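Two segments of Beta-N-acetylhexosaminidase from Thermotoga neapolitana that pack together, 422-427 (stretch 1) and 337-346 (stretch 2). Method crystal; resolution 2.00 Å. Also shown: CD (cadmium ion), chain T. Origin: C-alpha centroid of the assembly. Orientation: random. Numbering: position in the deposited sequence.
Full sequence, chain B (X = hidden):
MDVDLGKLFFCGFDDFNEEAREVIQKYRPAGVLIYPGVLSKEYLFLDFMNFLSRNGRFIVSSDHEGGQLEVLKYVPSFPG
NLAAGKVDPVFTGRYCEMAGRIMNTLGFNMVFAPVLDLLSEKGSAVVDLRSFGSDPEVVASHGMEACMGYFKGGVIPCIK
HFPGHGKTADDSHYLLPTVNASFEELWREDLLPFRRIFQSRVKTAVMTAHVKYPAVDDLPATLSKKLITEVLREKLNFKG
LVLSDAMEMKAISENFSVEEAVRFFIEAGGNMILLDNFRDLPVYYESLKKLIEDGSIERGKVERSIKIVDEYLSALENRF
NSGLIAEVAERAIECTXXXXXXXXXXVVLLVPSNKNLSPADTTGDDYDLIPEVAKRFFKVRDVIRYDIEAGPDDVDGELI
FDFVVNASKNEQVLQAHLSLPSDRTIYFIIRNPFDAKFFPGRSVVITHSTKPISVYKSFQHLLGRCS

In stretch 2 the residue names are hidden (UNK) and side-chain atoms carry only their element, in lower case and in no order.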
ATOM      1  N   SER B 422      24.136 -27.912  20.852  1.00 19.16           N
ATOM      2  CA  SER B 422      24.905 -26.699  20.649  1.00 23.55           C
ATOM      3  C   SER B 422      25.792 -26.726  19.402  1.00 20.54           C
ATOM      4  O   SER B 422      26.138 -25.690  18.839  1.00 21.84           O
ATOM      5  CB  SER B 422      25.781 -26.463  21.892  1.00 24.13           C
ATOM      6  OG  SER B 422      26.896 -25.640  21.581  1.00 27.17           O
ATOM      7  N   ASP B 423      26.158 -27.908  18.960  1.00 22.58           N
ATOM      8  CA  ASP B 423      27.085 -28.009  17.850  1.00 27.11           C
ATOM      9  C   ASP B 423      26.424 -27.685  16.480  1.00 26.64           C
ATOM     10  O   ASP B 423      27.085 -27.343  15.493  1.00 20.60           O
ATOM     11  CB  ASP B 423      27.689 -29.399  17.842  1.00 25.92           C
ATOM     12  CG  ASP B 423      29.170 -29.368  17.580  1.00 40.98           C
ATOM     13  OD1 ASP B 423      29.829 -28.434  18.090  1.00 45.75           O
ATOM     14  OD2 ASP B 423      29.681 -30.263  16.864  1.00 50.14           O
ATOM     15  N   ARG B 424      25.105 -27.768  16.425  1.00 24.16           N
ATOM     16  CA  ARG B 424      24.471 -27.685  15.130  1.00 21.17           C
ATOM     17  C   ARG B 424      23.135 -26.937  15.247  1.00 21.99           C
ATOM     18  O   ARG B 424      22.196 -27.135  14.443  1.00 23.91           O
ATOM     19  CB  ARG B 424      24.323 -29.090  14.553  1.00 20.38           C
ATOM     20  CG  ARG B 424      23.699 -30.091  15.497  1.00 26.66           C
ATOM     21  CD  ARG B 424      23.791 -31.520  14.970  1.00 29.11           C
ATOM     22  NE  ARG B 424      23.157 -32.452  15.900  1.00 31.55           N
ATOM     23  CZ  ARG B 424      23.768 -33.024  16.933  1.00 32.33           C
ATOM     24  NH1 ARG B 424      25.057 -32.784  17.148  1.00 30.95           N
ATOM     25  NH2 ARG B 424      23.083 -33.841  17.731  1.00 35.04           N
ATOM     26  N   THR B 425      23.063 -26.043  16.235  1.00 19.22           N
ATOM     27  CA  THR B 425      21.863 -25.229  16.393  1.00 17.76           C
ATOM     28  C   THR B 425      22.276 -23.780  16.265  1.00 20.78           C
ATOM     29  O   THR B 425      23.312 -23.373  16.784  1.00 21.54           O
ATOM     30  CB  THR B 425      21.151 -25.445  17.724  1.00 18.79           C
ATOM     31  OG1 THR B 425      20.721 -26.801  17.804  1.00 19.13           O
ATOM     32  CG2 THR B 425      19.929 -24.525  17.837  1.00 15.79           C
ATOM     33  N   ILE B 426      21.492 -23.020  15.505  1.00 23.38           N
ATOM     34  CA  ILE B 426      21.693 -21.583  15.396  1.00 20.35           C
ATOM     35  C   ILE B 426      20.475 -20.927  15.990  1.00 19.97           C
ATOM     36  O   ILE B 426      19.331 -21.266  15.625  1.00 15.86           O
ATOM     37  CB  ILE B 426      21.907 -21.135  13.945  1.00 17.60           C
ATOM     38  CG1 ILE B 426      23.058 -21.934  13.326  1.00 18.28           C
ATOM     39  CG2 ILE B 426      22.250 -19.654  13.889  1.00 19.53           C
ATOM     40  CD1 ILE B 426      23.445 -21.477  11.937  1.00 18.54           C
ATOM     41  N   TYR B 427      20.736 -20.010  16.927  1.00 18.25           N
ATOM     42  CA  TYR B 427      19.685 -19.302  17.625  1.00 15.61           C
ATOM     43  C   TYR B 427      19.448 -17.974  16.944  1.00 18.29           C
ATOM     44  O   TYR B 427      20.358 -17.129  16.850  1.00 17.67           O
ATOM     45  CB  TYR B 427      20.038 -19.089  19.108  1.00 18.77           C
ATOM     46  CG  TYR B 427      20.074 -20.392  19.846  1.00 18.07           C
ATOM     47  CD1 TYR B 427      18.897 -20.954  20.327  1.00 19.27           C
ATOM     48  CD2 TYR B 427      21.272 -21.082  20.036  1.00 19.54           C
ATOM     49  CE1 TYR B 427      18.895 -22.160  20.959  1.00 19.21           C
ATOM     50  CE2 TYR B 427      21.289 -22.317  20.697  1.00 18.00           C
ATOM     51  CZ  TYR B 427      20.097 -22.841  21.152  1.00 20.57           C
ATOM     52  OH  TYR B 427      20.078 -24.048  21.814  1.00 19.46           O
ATOM     53  N   UNK B 337      30.438 -15.709  15.205  1.00 31.21           N
ATOM     54  CA  UNK B 337      31.080 -16.375  14.060  1.00 33.39           C
ATOM     55  C   UNK B 337      30.530 -17.800  13.790  1.00 35.42           C
ATOM     56  O   UNK B 337      30.380 -18.625  14.708  1.00 31.58           O
ATOM     57  n   UNK B 337      34.932 -16.085   8.688  1.00 63.23           N
ATOM     58  n   UNK B 337      33.974 -16.617  10.725  1.00 64.30           N
ATOM     59  n   UNK B 337      33.319 -14.722   9.596  1.00 60.44           N
ATOM     60  c   UNK B 337      33.267 -17.190  13.122  1.00 44.39           C
ATOM     61  c   UNK B 337      33.044 -16.373  11.830  1.00 56.07           C
ATOM     62  c   UNK B 337      34.074 -15.814   9.666  1.00 61.74           C
ATOM     63  c   UNK B 337      32.603 -16.413  14.233  1.00 36.79           C
ATOM     64  N   UNK B 338      30.257 -18.075  12.514  1.00 37.78           N
ATOM     65  CA  UNK B 338      29.635 -19.323  12.073  1.00 38.12           C
ATOM     66  C   UNK B 338      30.526 -20.214  11.209  1.00 40.16           C
ATOM     67  O   UNK B 338      31.311 -19.726  10.390  1.00 40.51           O
ATOM     68  c   UNK B 338      27.463 -18.018  12.011  1.00 29.90           C
ATOM     69  c   UNK B 338      28.377 -18.997  11.287  1.00 33.78           C
ATOM     70  s   UNK B 338      26.666 -18.780  13.425  1.00 33.55           S
ATOM     71  c   UNK B 338      25.658 -17.417  13.987  1.00 25.76           C
ATOM     72  N   UNK B 339      30.421 -21.521  11.415  1.00 40.31           N
ATOM     73  CA  UNK B 339      31.183 -22.467  10.608  1.00 41.62           C
ATOM     74  C   UNK B 339      30.519 -22.650   9.234  1.00 39.15           C
ATOM     75  O   UNK B 339      29.451 -23.269   9.116  1.00 35.34           O
ATOM     76  c   UNK B 339      30.382 -26.414  14.389  1.00 40.68           C
ATOM     77  c   UNK B 339      32.159 -25.076  13.291  1.00 42.09           C
ATOM     78  n   UNK B 339      29.149 -26.480  14.882  1.00 31.76           N
ATOM     79  c   UNK B 339      32.212 -23.751  12.549  1.00 45.65           C
ATOM     80  c   UNK B 339      31.303 -23.802  11.336  1.00 40.64           C
ATOM     81  n   UNK B 339      31.153 -27.501  14.386  1.00 45.25           N
ATOM     82  n   UNK B 339      30.825 -25.273  13.864  1.00 43.56           N
ATOM     83  N   UNK B 340      31.179 -22.094   8.216  1.00 41.48           N
ATOM     84  CA  UNK B 340      30.758 -22.105   6.807  1.00 42.12           C
ATOM     85  C   UNK B 340      30.312 -23.507   6.359  1.00 41.86           C
ATOM     86  O   UNK B 340      29.226 -23.700   5.777  1.00 34.82           O
ATOM     87  c   UNK B 340      31.942 -21.589   5.967  1.00 49.60           C
ATOM     88  c   UNK B 340      31.926 -21.786   4.445  1.00 53.37           C
ATOM     89  n   UNK B 340      31.741 -22.259   1.719  1.00 57.57           N
ATOM     90  c   UNK B 340      31.117 -20.982   2.222  1.00 54.87           C
ATOM     91  c   UNK B 340      30.793 -21.052   3.710  1.00 50.77           C
ATOM     92  N   UNK B 341      31.135 -24.487   6.719  1.00 45.82           N
ATOM     93  CA  UNK B 341      30.913 -25.895   6.393  1.00 44.52           C
ATOM     94  C   UNK B 341      29.578 -26.498   6.903  1.00 38.35           C
ATOM     95  O   UNK B 341      29.178 -27.560   6.423  1.00 36.49           O
ATOM     96  c   UNK B 341      33.195 -25.377   8.777  1.00 51.70           C
ATOM     97  c   UNK B 341      32.116 -26.733   6.884  1.00 42.39           C
ATOM     98  o   UNK B 341      33.537 -25.229   9.988  1.00 57.89           O
ATOM     99  o   UNK B 341      33.438 -24.513   7.882  1.00 47.80           O
ATOM    100  c   UNK B 341      32.404 -26.648   8.390  1.00 46.75           C
ATOM    101  N   UNK B 342      28.887 -25.868   7.855  1.00 35.55           N
ATOM    102  CA  UNK B 342      27.642 -26.477   8.338  1.00 32.93           C
ATOM    103  C   UNK B 342      26.467 -26.051   7.454  1.00 30.77           C
ATOM    104  O   UNK B 342      25.389 -26.657   7.465  1.00 28.38           O
ATOM    105  c   UNK B 342      28.104 -26.315  11.043  1.00 37.98           C
ATOM    106  c   UNK B 342      27.309 -26.037   9.772  1.00 34.01           C
ATOM    107  c   UNK B 342      28.310 -27.795  11.231  1.00 32.28           C
ATOM    108  c   UNK B 342      27.341 -25.743  12.220  1.00 28.98           C
ATOM    109  N   UNK B 343      26.692 -24.995   6.691  1.00 28.91           N
ATOM    110  CA  UNK B 343      25.591 -24.263   6.087  1.00 27.66           C
ATOM    111  C   UNK B 343      24.939 -24.968   4.863  1.00 26.92           C
ATOM    112  O   UNK B 343      23.811 -24.638   4.483  1.00 26.45           O
ATOM    113  c   UNK B 343      26.067 -22.839   5.766  1.00 25.61           C
ATOM    114  c   UNK B 343      25.223 -22.157   8.130  1.00 25.19           C
ATOM    115  c   UNK B 343      26.726 -20.610   6.828  1.00 27.48           C
ATOM    116  c   UNK B 343      26.364 -22.069   7.086  1.00 30.10           C
ATOM    117  N   UNK B 344      25.656 -25.895   4.225  1.00 26.76           N
ATOM    118  CA  UNK B 344      25.099 -26.679   3.132  1.00 20.96           C
ATOM    119  C   UNK B 344      24.251 -27.859   3.583  1.00 21.78           C
ATOM    120  O   UNK B 344      23.837 -28.645   2.753  1.00 24.94           O
ATOM    121  N   UNK B 345      23.991 -28.016   4.882  1.00 21.58           N
ATOM    122  CA  UNK B 345      23.207 -29.170   5.359  1.00 21.77           C
ATOM    123  C   UNK B 345      21.724 -28.911   5.299  1.00 20.00           C
ATOM    124  O   UNK B 345      21.321 -27.772   5.098  1.00 19.75           O
ATOM    125  c   UNK B 345      24.991 -29.857   7.092  1.00 25.35           C
ATOM    126  n   UNK B 345      25.987 -30.687  11.246  1.00 27.63           N
ATOM    127  c   UNK B 345      25.150 -30.086   8.610  1.00 27.63           C
ATOM    128  n   UNK B 345      28.149 -31.015  10.539  1.00 29.99           N
ATOM    129  c   UNK B 345      23.548 -29.521   6.815  1.00 21.56           C
ATOM    130  n   UNK B 345      26.517 -30.444   9.009  1.00 33.65           N
ATOM    131  c   UNK B 345      26.885 -30.711  10.267  1.00 31.64           C
ATOM    132  N   UNK B 346      20.908 -29.919   5.608  1.00 16.39           N
ATOM    133  CA  UNK B 346      19.466 -29.724   5.530  1.00 17.66           C
ATOM    134  C   UNK B 346      19.046 -29.157   6.893  1.00 19.21           C
ATOM    135  O   UNK B 346      19.583 -29.553   7.936  1.00 18.59           O
ATOM    136  o   UNK B 346      17.557 -33.573   4.284  1.00 20.33           O
ATOM    137  c   UNK B 346      19.264 -31.880   4.076  1.00 16.51           C
ATOM    138  c   UNK B 346      18.800 -33.343   4.191  1.00 17.78           C
ATOM    139  c   UNK B 346      18.724 -31.037   5.254  1.00 17.06           C
ATOM    140  o   UNK B 346      19.660 -34.251   4.331  1.00 12.42           O
TER
HETATM  141 CD    CD T 508      21.858 -34.044   4.219  1.00 26.81          CD
HETATM  142  O   HOH W   1      24.237 -33.500   4.095  1.00 12.84           O

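Position 337 carries three carbons, a nitrogen, and a carbon bearing two further nitrogens, and it lies out of reach of stretch 1. This guanidinium chain is Arg-337; it is exposed, where a charged group can stay in solvent.

At position 338 two carbons, a sulfur and a last carbon run unbranched, and that last carbon lies 4.1 Å from CG2 of Ile-426. The residue is Met-338, and the carbon is CE. Its CA-to-CB bond points sideways, but the flexible thioether brings its end nearer, an apolar contact suited to a buried place.

Position 339 again has three carbons, a nitrogen and a carbon with two nitrogens, one of them beside Asp-423. It is Arg-339. The backbone O of Asp-423 lies at the edge of the guanidinium, near its plane, but NH2 is modelled too close to that atom for the detail to be trusted. A long salt bridge joins NH2 of Arg-339 to OD1 of Asp-423 at 3.8 Å, and charge complementarity suits arginine here, though the place of NH2 is less sure.

Position 340 has four carbons in a row ending in nitrogen, free of stretch 1: exposed Lys-340. At 341 three carbons end in two oxygens, a carboxylate that also touches nothing there; this is Glu-341. Both are polar chains at exposed positions.

Position 342 has four carbons forked at the second, with an end carbon 3.7 Å from the O of Asp-423. It is Leu-342, and that carbon is CD1. Its CA-to-CB bond points toward stretch 1, and a branched apolar chain can fill space beside the backbone. Position 343 has the same fork, with an end carbon 4.3 Å from CD1 of Ile-426. It is Leu-343, that carbon is CD2, and a compact apolar residue suits this buried place.

Position 344 has no side-chain atoms and is therefore Gly-344. It lies within the type I turn that starts at Leu-342, and there is room for a CB, so contact with stretch 1 does not demand glycine.

Position 345 has three carbons, a nitrogen and a carbon with two nitrogens, one 4.0 Å from CB of Arg-424. It is Arg-345, and that nitrogen is NH1, also hydrogen-bonded elsewhere in the structure. The long, extended chain suits this reach. Its backbone N donates to the O of Leu-342 at 3.2 Å, closing the turn.

At 346 three carbons end in two oxygens, clear of stretch 1: Glu-346, whose OE1 binds the cadmium ion CD at 2.2 Å, a fitting role for a carboxylate.

The contact is modest, burying 299 Å². The CA-to-CB bond of Ile-426 points toward stretch 2, and its side chain touches Met-338 and Leu-343, giving a small apolar centre, while Asp-423 meets Arg-339 and Arg-424 meets Arg-345 at the margin.

Stretch 2 (337-346) RMRKELLGRE
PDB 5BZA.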